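Local coordinates for CDP-glucose-4,6-dehydratase (Yersinia pseudotuberculosis, PDB 1RKX), which catalyses the NAD-dependent loss of water from CDP-D-glucose, which gives CDP-4-keto-6-deoxy-D-glucose, at residues C[26-31]-C[348-353]; C[234-239]-C[318-323]; C[37-42]-C[64-69]. All coordinates share one frame; numbering follows the deposited sequence.

Contacts 1 and 2 are buried and adjoin each other: Tyr353 of contact 1 reaches Glu237 and Trp320 of contact 2, so that helices 20-31, 236-251, 322-338 and 342-355 meet around a shared group of aromatic rings. Contact 3 touches neither of them. It is partly buried, farther from the centre of the chain, and lies at the C-terminal ends of strands 35-40 and 60-63, at one edge of the parallel sheet, where NAD binds. The chemistry follows the place. Contact 1 joins two helices through apolar and aromatic surfaces, contact 2 adds a buried carboxylate gripping main-chain N-H groups, and contact 3 uses backbone bonds and an aspartate to read the adenine of the dinucleotide.

Contact 1: C[26-31]-C[348-353]; sequences SLWLQT and TEINNY
The indole of Trp28 carries Ile350 on one face: the methyl CG2 sits 3.6 Å from the centroid of the five-membered ring and 10° off its normal, a CH-pi contact made almost straight down onto the pyrrole part. Farther out, the benzene end of the indole meets the ring of Tyr353, with Trp28 CH2 lying 3.7 Å from Tyr353 CD2. The two ring planes are inclined at 77° and the rings meet obliquely, neither stacked nor edge-to-face. In both aromatic residues CG stands anti to the backbone N, beside the carbonyl carbon. Ile350 uses its two branches differently. While CG2 occupies the ring face, Ile350 CD1 reaches past it to the main chain of helix 20-31, 3.6 Å from Trp28 N and 4.0 Å from Leu27 CB. A beta-branched side chain with a long second arm suits this double task. Helix 20-31 is the first helix of the Rossmann fold, following the first strand of the parallel sheet, and helix 342-355 lies near the C-terminus; the axes of 26-31 and 348-353 cross at -76°, 10.2 Å apart at closest approach. That separation leaves room for the large Trp28 and Ile350 side chains. At the border of the contact, Thr31 turns its OG1 back to donate to Trp28 O at 2.7 Å, satisfying the hydroxyl within its own helix and leaving an otherwise apolar interface. The polar end of Tyr353 looks elsewhere: its OH is hydrogen-bonded to Glu237 and Ser240. Helix 236-251 further encloses the indole through Ser240 and Leu243.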
loop_
_atom_site.group_PDB
_atom_site.type_symbol
_atom_site.label_atom_id
_atom_site.label_comp_id
_atom_site.label_asym_id
_atom_site.label_seq_id
_atom_site.Cartn_x
_atom_site.Cartn_y
_atom_site.Cartn_z
ATOM N N SER C 26 24.478 17.528 23.485
ATOM C CA SER C 26 24.638 18.153 24.796
ATOM C C SER C 26 25.525 19.390 24.700
ATOM O O SER C 26 25.210 20.430 25.280
ATOM C CB SER C 26 25.223 17.153 25.792
ATOM O OG SER C 26 24.295 16.105 26.033
ATOM N N LEU C 27 26.631 19.278 23.966
ATOM C CA LEU C 27 27.540 20.408 23.784
ATOM C C LEU C 27 26.814 21.548 23.077
ATOM O O LEU C 27 26.969 22.719 23.439
ATOM C CB LEU C 27 28.753 20.002 22.952
ATOM C CG LEU C 27 29.828 19.148 23.620
ATOM C CD1 LEU C 27 30.851 18.695 22.576
ATOM C CD2 LEU C 27 30.498 19.959 24.730
ATOM N N TRP C 28 26.018 21.201 22.068
ATOM C CA TRP C 28 25.269 22.193 21.302
ATOM C C TRP C 28 24.293 22.932 22.213
ATOM O O TRP C 28 24.229 24.163 22.206
ATOM C CB TRP C 28 24.499 21.515 20.163
ATOM C CG TRP C 28 24.077 22.456 19.054
ATOM C CD1 TRP C 28 23.879 23.809 19.146
ATOM C CD2 TRP C 28 23.780 22.100 17.696
ATOM N NE1 TRP C 28 23.479 24.314 17.929
ATOM C CE2 TRP C 28 23.411 23.288 17.021
ATOM C CE3 TRP C 28 23.789 20.894 16.984
ATOM C CZ2 TRP C 28 23.053 23.303 15.665
ATOM C CZ3 TRP C 28 23.431 20.908 15.630
ATOM C CH2 TRP C 28 23.070 22.109 14.990
ATOM N N LEU C 29 23.536 22.171 22.999
ATOM C CA LEU C 29 22.567 22.740 23.930
ATOM C C LEU C 29 23.275 23.651 24.935
ATOM O O LEU C 29 22.793 24.743 25.239
ATOM C CB LEU C 29 21.828 21.618 24.672
ATOM C CG LEU C 29 20.850 20.792 23.827
ATOM C CD1 LEU C 29 20.417 19.535 24.581
ATOM C CD2 LEU C 29 19.641 21.655 23.479
ATOM N N GLN C 30 24.415 23.196 25.450
ATOM C CA GLN C 30 25.180 23.994 26.408
ATOM C C GLN C 30 25.587 25.338 25.804
ATOM O O GLN C 30 25.415 26.384 26.434
ATOM C CB GLN C 30 26.428 23.239 26.865
ATOM C CG GLN C 30 26.131 21.975 27.663
ATOM C CD GLN C 30 27.376 21.170 27.978
ATOM O OE1 GLN C 30 27.299 19.962 28.234
ATOM N NE2 GLN C 30 28.529 21.829 27.972
ATOM N N THR C 31 26.119 25.316 24.582
ATOM C CA THR C 31 26.547 26.554 23.938
ATOM C C THR C 31 25.400 27.535 23.729
ATOM O O THR C 31 25.626 28.741 23.659
ATOM C CB THR C 31 27.220 26.297 22.572
ATOM O OG1 THR C 31 26.249 25.836 21.629
ATOM C CG2 THR C 31 28.310 25.262 22.709
ATOM N N THR C 348 33.473 25.339 18.445
ATOM C CA THR C 348 33.686 26.112 17.228
ATOM C C THR C 348 33.081 25.387 16.029
ATOM O O THR C 348 32.557 26.023 15.116
ATOM C CB THR C 348 35.189 26.354 16.980
ATOM O OG1 THR C 348 35.708 27.202 18.014
ATOM C CG2 THR C 348 35.415 27.018 15.624
ATOM N N GLU C 349 33.154 24.056 16.030
ATOM C CA GLU C 349 32.588 23.287 14.932
ATOM C C GLU C 349 31.087 23.521 14.885
ATOM O O GLU C 349 30.505 23.693 13.816
ATOM C CB GLU C 349 32.883 21.796 15.099
ATOM C CG GLU C 349 32.422 20.968 13.919
ATOM C CD GLU C 349 33.510 20.058 13.395
ATOM O OE1 GLU C 349 34.651 20.533 13.220
ATOM O OE2 GLU C 349 33.223 18.870 13.145
ATOM N N ILE C 350 30.459 23.530 16.055
ATOM C CA ILE C 350 29.028 23.770 16.131
ATOM C C ILE C 350 28.728 25.168 15.609
ATOM O O ILE C 350 27.756 25.370 14.880
ATOM C CB ILE C 350 28.522 23.634 17.582
ATOM C CG1 ILE C 350 28.546 22.155 17.990
ATOM C CG2 ILE C 350 27.119 24.218 17.709
ATOM C CD1 ILE C 350 28.360 21.911 19.478
ATOM N N ASN C 351 29.568 26.133 15.974
ATOM C CA ASN C 351 29.372 27.507 15.513
ATOM C C ASN C 351 29.523 27.591 13.996
ATOM O O ASN C 351 28.751 28.276 13.327
ATOM C CB ASN C 351 30.370 28.456 16.185
ATOM C CG ASN C 351 30.084 28.652 17.661
ATOM O OD1 ASN C 351 28.929 28.796 18.071
ATOM N ND2 ASN C 351 31.137 28.675 18.468
ATOM N N ASN C 352 30.522 26.897 13.459
ATOM C CA ASN C 352 30.748 26.890 12.018
ATOM C C ASN C 352 29.509 26.355 11.312
ATOM O O ASN C 352 29.111 26.866 10.266
ATOM C CB ASN C 352 31.956 26.017 11.673
ATOM C CG ASN C 352 33.273 26.685 12.012
ATOM O OD1 ASN C 352 34.315 26.032 12.079
ATOM N ND2 ASN C 352 33.236 27.997 12.215
ATOM N N TYR C 353 28.902 25.323 11.890
ATOM C CA TYR C 353 27.706 24.729 11.306
ATOM C C TYR C 353 26.554 25.725 11.328
ATOM O O TYR C 353 25.908 25.963 10.307
ATOM C CB TYR C 353 27.287 23.479 12.084
ATOM C CG TYR C 353 26.121 22.758 11.454
ATOM C CD1 TYR C 353 26.322 21.840 10.426
ATOM C CD2 TYR C 353 24.810 23.024 11.855
ATOM C CE1 TYR C 353 25.247 21.206 9.808
ATOM C CE2 TYR C 353 23.731 22.395 11.246
ATOM C CZ TYR C 353 23.959 21.488 10.220
ATOM O OH TYR C 353 22.899 20.866 9.606
#

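Contact 2: C[234-239]-C[318-323]; sequences HVLEPL and PRWNLN
Glu237, in the first turn of helix 236-251, stands opposite Pro318, their CA atoms 5.7 Å apart, where the chain from 318 to 321 runs without regular structure before entering helix 322-338. Two successive amides of that chain bind the two oxygens of the glutamate: Arg319 N donates to Glu237 OE1 at 2.8 Å, on the syn lone pair, and Trp320 N donates to Glu237 OE2 at 2.8 Å, from the syn side but 27° out of the carboxylate plane. The bend at chi2 (-89°) brings CD of the glutamate back toward 318-320. A glutamate suits the place because its paired acceptors match two successive N-H groups of a loop, and these two donors would be expected to favour the ionised carboxylate. OE1 is also hydrogen-bonded to Tyr353 OH. Beside it, Trp320 turns its edge to the face of His234 in a T-shaped pair: Trp320 CZ3 lies 3.5 Å above the centre of the imidazole, and the planes make 81°. The histidine is held by both nitrogens. His234 ND1 accepts from Leu236 N at 3.1 Å, a capping bond at the start of the helix made nearly in the ring plane, while NE2 is hydrogen-bonded to Glu349. These bonds fix the ring's rotation and present its face to the indole. Trp320 NE1 is bonded to Thr356, and its ring stacks on Tyr328. The contact thus ties the junction of strand 229-234 and helix 236-251 to the approach to helix 322-338, with helix 342-355 alongside and helix 20-31 packed against Val235 and Leu236.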
loop_
_atom_site.group_PDB
_atom_site.type_symbol
_atom_site.label_atom_id
_atom_site.label_comp_id
_atom_site.label_asym_id
_atom_site.label_seq_id
_atom_site.Cartn_x
_atom_site.Cartn_y
_atom_site.Cartn_z
ATOM N N HIS C 234 26.968 14.408 8.338
ATOM C CA HIS C 234 27.679 14.858 9.523
ATOM C C HIS C 234 26.681 14.818 10.672
ATOM O O HIS C 234 25.496 15.126 10.495
ATOM C CB HIS C 234 28.213 16.276 9.313
ATOM C CG HIS C 234 29.152 16.733 10.385
ATOM N ND1 HIS C 234 28.720 17.158 11.623
ATOM C CD2 HIS C 234 30.502 16.814 10.409
ATOM C CE1 HIS C 234 29.765 17.485 12.364
ATOM N NE2 HIS C 234 30.859 17.285 11.651
ATOM N N VAL C 235 27.163 14.434 11.848
ATOM C CA VAL C 235 26.320 14.320 13.029
ATOM C C VAL C 235 25.484 15.569 13.323
ATOM O O VAL C 235 24.371 15.469 13.832
ATOM C CB VAL C 235 27.172 13.944 14.275
ATOM C CG1 VAL C 235 28.238 15.005 14.534
ATOM C CG2 VAL C 235 26.267 13.762 15.490
ATOM N N LEU C 236 26.003 16.747 12.994
ATOM C CA LEU C 236 25.250 17.967 13.257
ATOM C C LEU C 236 24.020 18.145 12.355
ATOM O O LEU C 236 23.105 18.891 12.698
ATOM C CB LEU C 236 26.167 19.186 13.139
ATOM C CG LEU C 236 27.346 19.216 14.120
ATOM C CD1 LEU C 236 28.189 20.460 13.872
ATOM C CD2 LEU C 236 26.827 19.193 15.563
ATOM N N GLU C 237 23.990 17.460 11.214
ATOM C CA GLU C 237 22.857 17.574 10.294
ATOM C C GLU C 237 21.556 17.063 10.927
ATOM O O GLU C 237 20.590 17.813 11.045
ATOM C CB GLU C 237 23.164 16.831 8.989
ATOM C CG GLU C 237 24.439 17.332 8.288
ATOM C CD GLU C 237 24.196 18.475 7.305
ATOM O OE1 GLU C 237 23.413 19.405 7.613
ATOM O OE2 GLU C 237 24.809 18.453 6.215
ATOM N N PRO C 238 21.501 15.782 11.331
ATOM C CA PRO C 238 20.243 15.346 11.937
ATOM C C PRO C 238 19.974 16.067 13.257
ATOM O O PRO C 238 18.826 16.368 13.578
ATOM C CB PRO C 238 20.440 13.840 12.119
ATOM C CG PRO C 238 21.938 13.697 12.246
ATOM C CD PRO C 238 22.430 14.648 11.178
ATOM N N LEU C 239 21.031 16.352 14.014
ATOM C CA LEU C 239 20.860 17.042 15.290
ATOM C C LEU C 239 20.196 18.405 15.089
ATOM O O LEU C 239 19.366 18.822 15.898
ATOM C CB LEU C 239 22.207 17.199 16.004
ATOM C CG LEU C 239 22.576 16.069 16.979
ATOM C CD1 LEU C 239 22.473 14.719 16.288
ATOM C CD2 LEU C 239 23.977 16.298 17.527
ATOM N N PRO C 318 19.637 20.035 4.967
ATOM C CA PRO C 318 21.035 19.770 5.313
ATOM C C PRO C 318 21.884 20.964 4.878
ATOM O O PRO C 318 21.479 21.726 4.000
ATOM C CB PRO C 318 21.349 18.492 4.539
ATOM C CG PRO C 318 20.413 18.548 3.373
ATOM C CD PRO C 318 19.137 19.044 4.000
ATOM N N ARG C 319 23.057 21.121 5.478
ATOM C CA ARG C 319 23.910 22.262 5.167
ATOM C C ARG C 319 25.258 21.930 4.552
ATOM O O ARG C 319 25.836 22.763 3.852
ATOM C CB ARG C 319 24.143 23.091 6.435
ATOM C CG ARG C 319 22.877 23.450 7.173
ATOM C CD ARG C 319 23.163 24.342 8.368
ATOM N NE ARG C 319 21.948 24.559 9.140
ATOM C CZ ARG C 319 21.796 25.506 10.056
ATOM N NH1 ARG C 319 22.794 26.343 10.325
ATOM N NH2 ARG C 319 20.643 25.616 10.701
ATOM N N TRP C 320 25.767 20.727 4.806
ATOM C CA TRP C 320 27.069 20.336 4.272
ATOM C C TRP C 320 27.048 19.129 3.341
ATOM O O TRP C 320 26.450 18.100 3.659
ATOM C CB TRP C 320 28.047 20.018 5.407
ATOM C CG TRP C 320 28.353 21.153 6.338
ATOM C CD1 TRP C 320 28.146 22.488 6.117
ATOM C CD2 TRP C 320 28.972 21.050 7.624
ATOM N NE1 TRP C 320 28.602 23.222 7.190
ATOM C CE2 TRP C 320 29.115 22.362 8.128
ATOM C CE3 TRP C 320 29.425 19.973 8.402
ATOM C CZ2 TRP C 320 29.694 22.628 9.378
ATOM C CZ3 TRP C 320 30.000 20.237 9.643
ATOM C CH2 TRP C 320 30.129 21.557 10.116
ATOM N N ASN C 321 27.709 19.250 2.192
ATOM C CA ASN C 321 27.780 18.126 1.273
ATOM C C ASN C 321 28.768 17.177 1.939
ATOM O O ASN C 321 29.360 17.523 2.963
ATOM C CB ASN C 321 28.293 18.566 -0.102
ATOM C CG ASN C 321 29.635 19.261 -0.031
ATOM O OD1 ASN C 321 30.610 18.706 0.469
ATOM N ND2 ASN C 321 29.692 20.485 -0.540
ATOM N N LEU C 322 28.964 15.992 1.374
ATOM C CA LEU C 322 29.872 15.038 1.993
ATOM C C LEU C 322 31.312 15.541 2.061
ATOM O O LEU C 322 31.953 15.439 3.107
ATOM C CB LEU C 322 29.820 13.690 1.271
ATOM C CG LEU C 322 30.500 12.554 2.045
ATOM C CD1 LEU C 322 29.938 12.493 3.463
ATOM C CD2 LEU C 322 30.293 11.231 1.327
ATOM N N ASN C 323 31.816 16.090 0.957
ATOM C CA ASN C 323 33.187 16.598 0.917
ATOM C C ASN C 323 33.461 17.556 2.069
ATOM O O ASN C 323 34.463 17.426 2.766
ATOM C CB ASN C 323 33.466 17.312 -0.408
ATOM C CG ASN C 323 33.376 16.385 -1.602
ATOM O OD1 ASN C 323 33.792 16.737 -2.706
ATOM N ND2 ASN C 323 32.826 15.195 -1.390
#

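Contact 3: C[37-42]-C[64-69]; sequences KGYSLT and GDIRDQ. With NAD (nicotinamide-adenine-dinucleotide), chain G.
Leu41 and Asp65 touch, Leu41 CD2 to Asp65 CA at 3.7 Å, beside the adenine of NAD, whose two faces are covered by Leu41 CG and CD1 and by the CG1 and CG2 branches of Ile66. Branched aliphatic side chains suit the faces of a flat aromatic base. The ring's polar edge is read by the other segment: Ile66 N donates to N1A at 2.8 Å, and N6A donates to Asp65 OD1 at 2.9 Å, a pair of bonds that recognises adenine. Leu41 N adds a weak bond to the ribose O2B. An Asp followed by a hydrophobic residue after the third strand is consistent with the adenine-binding motif of short-chain dehydrogenases. Asp65 is itself held in place: Arg67 grips it side-on in a bidentate salt bridge, NE on OD1 and NH2 on OD2, and Arg67 N closes an Asx turn onto OD1, leaving that oxygen with three donors. Behind this shell, Tyr39 OH donates to Asp65 O at 2.8 Å from above the carbonyl plane, while Asp68 N reaches the same oxygen from the opposite face. Gly64 has no CB to strike the ring, so its CA lies over the tyrosine face, 4.1 Å from the centroid. A bond of 2.7 Å from Gly64 N to Ser40 O continues the pairing of the strands. Strand 35-40 lies between strands 11-15 and 60-63 of the parallel sheet; Asp68 caps helix 69-79, which packs on Tyr39, and helix 100-121 meets Ile66 and Arg67.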
loop_
_atom_site.group_PDB
_atom_site.type_symbol
_atom_site.label_atom_id
_atom_site.label_comp_id
_atom_site.label_asym_id
_atom_site.label_seq_id
_atom_site.Cartn_x
_atom_site.Cartn_y
_atom_site.Cartn_z
ATOM N N LYS C 37 20.715 18.237 31.621
ATOM C CA LYS C 37 20.975 17.112 32.515
ATOM C C LYS C 37 21.015 15.864 31.642
ATOM O O LYS C 37 20.154 15.673 30.786
ATOM C CB LYS C 37 19.877 16.952 33.573
ATOM C CG LYS C 37 20.144 15.769 34.515
ATOM C CD LYS C 37 19.122 15.665 35.646
ATOM C CE LYS C 37 19.468 14.516 36.592
ATOM N NZ LYS C 37 18.459 14.336 37.678
ATOM N N GLY C 38 22.019 15.024 31.856
ATOM C CA GLY C 38 22.148 13.807 31.077
ATOM C C GLY C 38 22.019 12.559 31.937
ATOM O O GLY C 38 22.336 12.579 33.127
ATOM N N TYR C 39 21.550 11.473 31.325
ATOM C CA TYR C 39 21.372 10.195 32.018
ATOM C C TYR C 39 21.826 9.108 31.049
ATOM O O TYR C 39 21.177 8.884 30.023
ATOM C CB TYR C 39 19.894 10.003 32.367
ATOM C CG TYR C 39 19.580 8.771 33.192
ATOM C CD1 TYR C 39 19.485 8.843 34.582
ATOM C CD2 TYR C 39 19.354 7.537 32.579
ATOM C CE1 TYR C 39 19.164 7.716 35.347
ATOM C CE2 TYR C 39 19.036 6.399 33.337
ATOM C CZ TYR C 39 18.941 6.503 34.719
ATOM O OH TYR C 39 18.614 5.400 35.475
ATOM N N SER C 40 22.940 8.453 31.365
ATOM C CA SER C 40 23.498 7.398 30.513
ATOM C C SER C 40 24.360 6.454 31.333
ATOM O O SER C 40 24.608 6.680 32.517
ATOM C CB SER C 40 24.424 7.990 29.436
ATOM O OG SER C 40 23.862 9.098 28.758
ATOM N N LEU C 41 24.819 5.391 30.686
ATOM C CA LEU C 41 25.747 4.475 31.327
ATOM C C LEU C 41 27.080 5.170 31.047
ATOM O O LEU C 41 27.119 6.150 30.296
ATOM C CB LEU C 41 25.751 3.113 30.634
ATOM C CG LEU C 41 24.497 2.246 30.715
ATOM C CD1 LEU C 41 24.726 0.970 29.913
ATOM C CD2 LEU C 41 24.192 1.915 32.171
ATOM N N THR C 42 28.160 4.677 31.637
ATOM C CA THR C 42 29.478 5.259 31.407
ATOM C C THR C 42 29.755 5.277 29.899
ATOM O O THR C 42 29.309 4.382 29.176
ATOM C CB THR C 42 30.566 4.428 32.119
ATOM O OG1 THR C 42 30.417 4.572 33.538
ATOM C CG2 THR C 42 31.960 4.882 31.708
ATOM N N GLY C 64 23.393 6.216 34.917
ATOM C CA GLY C 64 22.334 5.298 35.296
ATOM C C GLY C 64 21.866 4.480 34.110
ATOM O O GLY C 64 22.120 4.840 32.956
ATOM N N ASP C 65 21.189 3.374 34.393
ATOM C CA ASP C 65 20.680 2.491 33.352
ATOM C C ASP C 65 19.224 2.860 33.081
ATOM O O ASP C 65 18.443 2.995 34.021
ATOM C CB ASP C 65 20.769 1.042 33.837
ATOM C CG ASP C 65 20.679 0.041 32.707
ATOM O OD1 ASP C 65 19.733 0.125 31.902
ATOM O OD2 ASP C 65 21.564 -0.842 32.632
ATOM N N ILE C 66 18.851 3.025 31.813
ATOM C CA ILE C 66 17.470 3.379 31.498
ATOM C C ILE C 66 16.523 2.216 31.773
ATOM O O ILE C 66 15.312 2.383 31.717
ATOM C CB ILE C 66 17.280 3.820 30.022
ATOM C CG1 ILE C 66 17.716 2.705 29.071
ATOM C CG2 ILE C 66 18.028 5.126 29.770
ATOM C CD1 ILE C 66 17.453 3.029 27.601
ATOM N N ARG C 67 17.081 1.040 32.057
ATOM C CA ARG C 67 16.263 -0.132 32.360
ATOM C C ARG C 67 15.881 -0.132 33.843
ATOM O O ARG C 67 15.137 -0.996 34.309
ATOM C CB ARG C 67 17.020 -1.413 31.999
ATOM C CG ARG C 67 17.097 -1.666 30.501
ATOM C CD ARG C 67 18.049 -2.789 30.169
ATOM N NE ARG C 67 19.420 -2.451 30.534
ATOM C CZ ARG C 67 20.474 -3.198 30.229
ATOM N NH1 ARG C 67 20.316 -4.329 29.553
ATOM N NH2 ARG C 67 21.687 -2.814 30.594
ATOM N N ASP C 68 16.412 0.839 34.579
ATOM C CA ASP C 68 16.116 0.990 36.001
ATOM C C ASP C 68 14.961 1.990 36.031
ATOM O O ASP C 68 15.178 3.196 36.139
ATOM C CB ASP C 68 17.329 1.572 36.736
ATOM C CG ASP C 68 17.166 1.548 38.248
ATOM O OD1 ASP C 68 16.021 1.672 38.728
ATOM O OD2 ASP C 68 18.190 1.419 38.956
ATOM N N GLN C 69 13.738 1.483 35.941
ATOM C CA GLN C 69 12.547 2.323 35.904
ATOM C C GLN C 69 12.444 3.407 36.973
ATOM O O GLN C 69 12.177 4.573 36.658
ATOM C CB GLN C 69 11.291 1.448 35.959
ATOM C CG GLN C 69 9.990 2.232 35.771
ATOM C CD GLN C 69 8.760 1.339 35.803
ATOM O OE1 GLN C 69 8.871 0.114 35.824
ATOM N NE2 GLN C 69 7.579 1.952 35.800
HETATM P PA NAD G . 26.673 5.641 21.186
HETATM O O1A NAD G . 26.946 4.224 21.511
HETATM O O2A NAD G . 27.849 6.536 21.021
HETATM O O5B NAD G . 25.706 6.298 22.290
HETATM C C5B NAD G . 24.732 5.459 22.955
HETATM C C4B NAD G . 24.337 6.050 24.310
HETATM O O4B NAD G . 23.397 5.073 24.813
HETATM C C3B NAD G . 25.486 6.078 25.305
HETATM O O3B NAD G . 25.503 7.394 25.894
HETATM C C2B NAD G . 25.123 4.962 26.266
HETATM O O2B NAD G . 25.681 5.141 27.598
HETATM C C1B NAD G . 23.618 4.977 26.195
HETATM N N9A NAD G . 23.023 3.742 26.681
HETATM C C8A NAD G . 23.040 2.508 26.087
HETATM N N7A NAD G . 22.414 1.570 26.793
HETATM C C5A NAD G . 21.967 2.242 27.914
HETATM C C6A NAD G . 21.240 1.803 29.042
HETATM N N6A NAD G . 20.812 0.578 29.266
HETATM N N1A NAD G . 20.946 2.733 30.006
HETATM C C2A NAD G . 21.380 4.020 29.805
HETATM N N3A NAD G . 22.058 4.539 28.804
HETATM C C4A NAD G . 22.330 3.586 27.869
HETATM O O3 NAD G . 25.775 5.682 19.910
HETATM P PN NAD G . 25.180 6.944 19.055
HETATM O O1N NAD G . 25.799 6.811 17.734
HETATM O O2N NAD G . 25.549 8.199 19.758
HETATM O O5D NAD G . 23.634 6.613 18.975
HETATM C C5D NAD G . 22.736 7.546 19.585
HETATM C C4D NAD G . 21.302 7.118 19.342
HETATM O O4D NAD G . 21.116 7.239 17.892
HETATM C C3D NAD G . 20.896 5.678 19.659
HETATM O O3D NAD G . 19.496 5.671 20.000
HETATM C C2D NAD G . 21.143 4.976 18.330
HETATM O O2D NAD G . 20.390 3.753 18.260
HETATM C C1D NAD G . 20.652 6.019 17.361
HETATM N N1N NAD G . 21.171 5.808 16.014
HETATM C C2N NAD G . 22.493 6.122 15.652
HETATM C C3N NAD G . 22.961 5.974 14.239
HETATM C C7N NAD G . 24.345 6.377 13.932
HETATM O O7N NAD G . 24.708 6.268 12.750
HETATM N N7N NAD G . 25.207 6.847 14.857
HETATM C C4N NAD G . 22.032 5.335 13.230
HETATM C C5N NAD G . 20.678 5.037 13.789
HETATM C C6N NAD G . 20.296 5.256 15.030
#